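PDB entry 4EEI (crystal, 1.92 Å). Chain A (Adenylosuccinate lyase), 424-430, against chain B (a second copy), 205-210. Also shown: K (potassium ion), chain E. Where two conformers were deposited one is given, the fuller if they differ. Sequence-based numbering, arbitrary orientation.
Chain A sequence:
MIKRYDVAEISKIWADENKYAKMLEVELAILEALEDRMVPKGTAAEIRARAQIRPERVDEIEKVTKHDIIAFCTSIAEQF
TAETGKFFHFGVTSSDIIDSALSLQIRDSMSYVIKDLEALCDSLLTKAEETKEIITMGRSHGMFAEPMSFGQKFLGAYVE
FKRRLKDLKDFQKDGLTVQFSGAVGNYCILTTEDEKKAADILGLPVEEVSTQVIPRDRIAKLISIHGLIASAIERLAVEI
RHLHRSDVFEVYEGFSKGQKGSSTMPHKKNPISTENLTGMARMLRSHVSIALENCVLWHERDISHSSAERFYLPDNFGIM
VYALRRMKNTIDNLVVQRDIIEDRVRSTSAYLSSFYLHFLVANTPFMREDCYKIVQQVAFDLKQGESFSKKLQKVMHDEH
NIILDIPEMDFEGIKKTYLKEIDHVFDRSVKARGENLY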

# COMPACT_ATOMS: atom_id res chain seq x y z
N HIS A 424 -8.57 33.68 20.30
CA HIS A 424 -7.40 32.98 20.83
C HIS A 424 -6.96 31.85 19.91
O HIS A 424 -5.77 31.61 19.73
CB HIS A 424 -7.68 32.42 22.22
CG HIS A 424 -7.81 33.46 23.28
ND1 HIS A 424 -8.96 33.63 24.02
CD2 HIS A 424 -6.92 34.38 23.74
CE1 HIS A 424 -8.78 34.61 24.89
NE2 HIS A 424 -7.55 35.08 24.74
N VAL A 425 -7.93 31.13 19.35
CA VAL A 425 -7.64 30.01 18.46
C VAL A 425 -6.93 30.51 17.20
O VAL A 425 -5.97 29.89 16.75
CB VAL A 425 -8.91 29.21 18.09
CG1 VAL A 425 -8.60 28.18 17.01
CG2 VAL A 425 -9.48 28.51 19.32
N PHE A 426 -7.39 31.63 16.66
CA PHE A 426 -6.72 32.23 15.50
C PHE A 426 -5.34 32.76 15.89
O PHE A 426 -4.37 32.55 15.16
CB PHE A 426 -7.55 33.35 14.89
CG PHE A 426 -8.57 32.88 13.89
CD1 PHE A 426 -9.70 32.17 14.30
CD2 PHE A 426 -8.41 33.14 12.53
CE1 PHE A 426 -10.64 31.73 13.38
CE2 PHE A 426 -9.35 32.71 11.60
CZ PHE A 426 -10.46 32.01 12.03
N ASP A 427 -5.26 33.44 17.02
CA ASP A 427 -3.98 33.99 17.50
C ASP A 427 -2.89 32.92 17.59
O ASP A 427 -1.80 33.09 17.06
CB ASP A 427 -4.15 34.67 18.86
CG ASP A 427 -4.79 36.05 18.75
OD1 ASP A 427 -4.89 36.55 17.61
OD2 ASP A 427 -5.17 36.62 19.80
N ARG A 428 -3.20 31.81 18.25
CA ARG A 428 -2.21 30.76 18.46
C ARG A 428 -1.86 30.01 17.18
O ARG A 428 -0.79 29.40 17.07
CB ARG A 428 -2.66 29.79 19.55
CG ARG A 428 -3.81 28.90 19.15
CD ARG A 428 -4.32 28.12 20.35
NE ARG A 428 -5.32 27.14 19.97
CZ ARG A 428 -6.12 26.52 20.83
NH1 ARG A 428 -6.04 26.80 22.12
NH2 ARG A 428 -7.00 25.63 20.40
N SER A 429 -2.77 30.04 16.21
CA SER A 429 -2.58 29.34 14.95
C SER A 429 -1.75 30.11 13.93
O SER A 429 -1.15 29.53 13.02
CB SER A 429 -3.93 29.00 14.34
OG SER A 429 -4.61 28.10 15.18
N VAL A 430 -1.71 31.42 14.09
CA VAL A 430 -1.06 32.28 13.11
C VAL A 430 0.14 32.97 13.73
O VAL A 430 0.02 33.59 14.79
CB VAL A 430 -2.05 33.34 12.61
CG1 VAL A 430 -1.34 34.39 11.78
CG2 VAL A 430 -3.15 32.69 11.82
K K E . 0.72 33.31 16.87
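Chain B 205-210: PVEEVS

An irregular segment can be held by a backbone carbonyl that accepts hydrogen bonds from a long, charged side chain. The contact between two copies of adenylosuccinate lyase in this entry is a compact example. Chain A contributes the last turns of a helix, which runs through Ser A429 and gives way at Val A430, the first residue to leave helical phi/psi. Chain B contributes a stretch without regular secondary structure: Val B206 and Glu B207 are extended, Glu B208 drops to phi/psi of -62/-51°, and Val B209 returns to an extended conformation at -130/103°. Two pairings fix the register: Ser A429 lies nearest Glu B208, with CA atoms 5.4 Å apart, and Val A425 lies nearest Val B209, with CA atoms 6.7 Å apart. Chain B passes obliquely across the end of the helix, its nearest neighbour shifting from Ser A429 to Val A425 as it goes from Glu B208 to Val B209.

Arg A428 and Glu B208 cover the most surface, and their meeting is the heart of the contact. Arg A428 leaves the helix with CA-to-CB directed toward chain B, chi1 p and the next two torsions t, an extended reach that brings the guanidinium to the backbone of the loop. Arg A428 NE donates a hydrogen bond to Glu B208 O at 2.7 Å, and Arg A428 NH2 adds a weak one to the same oxygen at 3.1 Å. This carbonyl lies at the guanidinium edge, near its plane, where the N-H bonds point. Glu B207 O, by contrast, sits over one face; although 3.3 Å from Arg A428 NH2, it is poorly angled and makes no hydrogen bond. Val B206 CG1 lies over that same face, 3.7 Å from Arg A428 NH1. The Glu B208 side chain takes no part in these hydrogen bonds: Glu B208 CB passes 3.8 Å from Ser A429 OG, but the end of the side chain leads away.

The third element is Ser A429, whose OG is turned back to donate a hydrogen bond to Val A425 O in its own helix, OG to O 2.7 Å. With its proton so engaged, Ser A429 OG lies 3.3 Å from Val B209 CG2, a packing contact. Val B209 CG2 also lies 4.2 Å from Val A425 CG1, an apolar contact.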

# COMPACT_ATOMS: atom_id res chain seq x y z
N PRO B 205 2.33 20.35 24.69
CA PRO B 205 1.73 21.59 24.17
C PRO B 205 0.30 21.39 23.69
O PRO B 205 -0.11 20.25 23.42
CB PRO B 205 2.64 21.95 22.99
CG PRO B 205 3.17 20.63 22.51
CD PRO B 205 3.33 19.78 23.76
N VAL B 206 -0.45 22.49 23.56
CA VAL B 206 -1.86 22.47 23.19
C VAL B 206 -2.01 22.43 21.67
O VAL B 206 -1.31 23.17 20.96
CB VAL B 206 -2.55 23.75 23.71
CG1 VAL B 206 -3.96 23.87 23.16
CG2 VAL B 206 -2.57 23.77 25.24
N GLU B 207 -2.91 21.60 21.16
CA GLU B 207 -3.19 21.55 19.71
C GLU B 207 -3.66 22.91 19.21
O GLU B 207 -4.55 23.50 19.81
CB GLU B 207 -4.27 20.50 19.43
CG GLU B 207 -4.51 20.25 17.95
CD GLU B 207 -3.26 19.72 17.27
OE1 GLU B 207 -2.78 20.37 16.32
OE2 GLU B 207 -2.77 18.66 17.69
N GLU B 208 -3.08 23.42 18.12
CA GLU B 208 -3.43 24.76 17.64
C GLU B 208 -4.90 24.85 17.24
O GLU B 208 -5.62 25.76 17.66
CB GLU B 208 -2.55 25.20 16.46
CG GLU B 208 -1.11 25.54 16.82
CD GLU B 208 -0.25 24.31 17.00
OE1 GLU B 208 -0.69 23.20 16.61
OE2 GLU B 208 0.87 24.45 17.54
N VAL B 209 -5.33 23.91 16.41
CA VAL B 209 -6.75 23.79 16.07
C VAL B 209 -7.18 22.35 16.26
O VAL B 209 -6.87 21.48 15.45
CB VAL B 209 -7.05 24.19 14.61
CG1 VAL B 209 -8.55 24.07 14.34
CG2 VAL B 209 -6.58 25.60 14.34
N SER B 210 -7.87 22.09 17.36
CA SER B 210 -8.45 20.79 17.56
C SER B 210 -9.88 20.86 17.09
O SER B 210 -10.47 21.94 16.95
CB SER B 210 -8.41 20.40 19.03
OG SER B 210 -8.95 21.43 19.83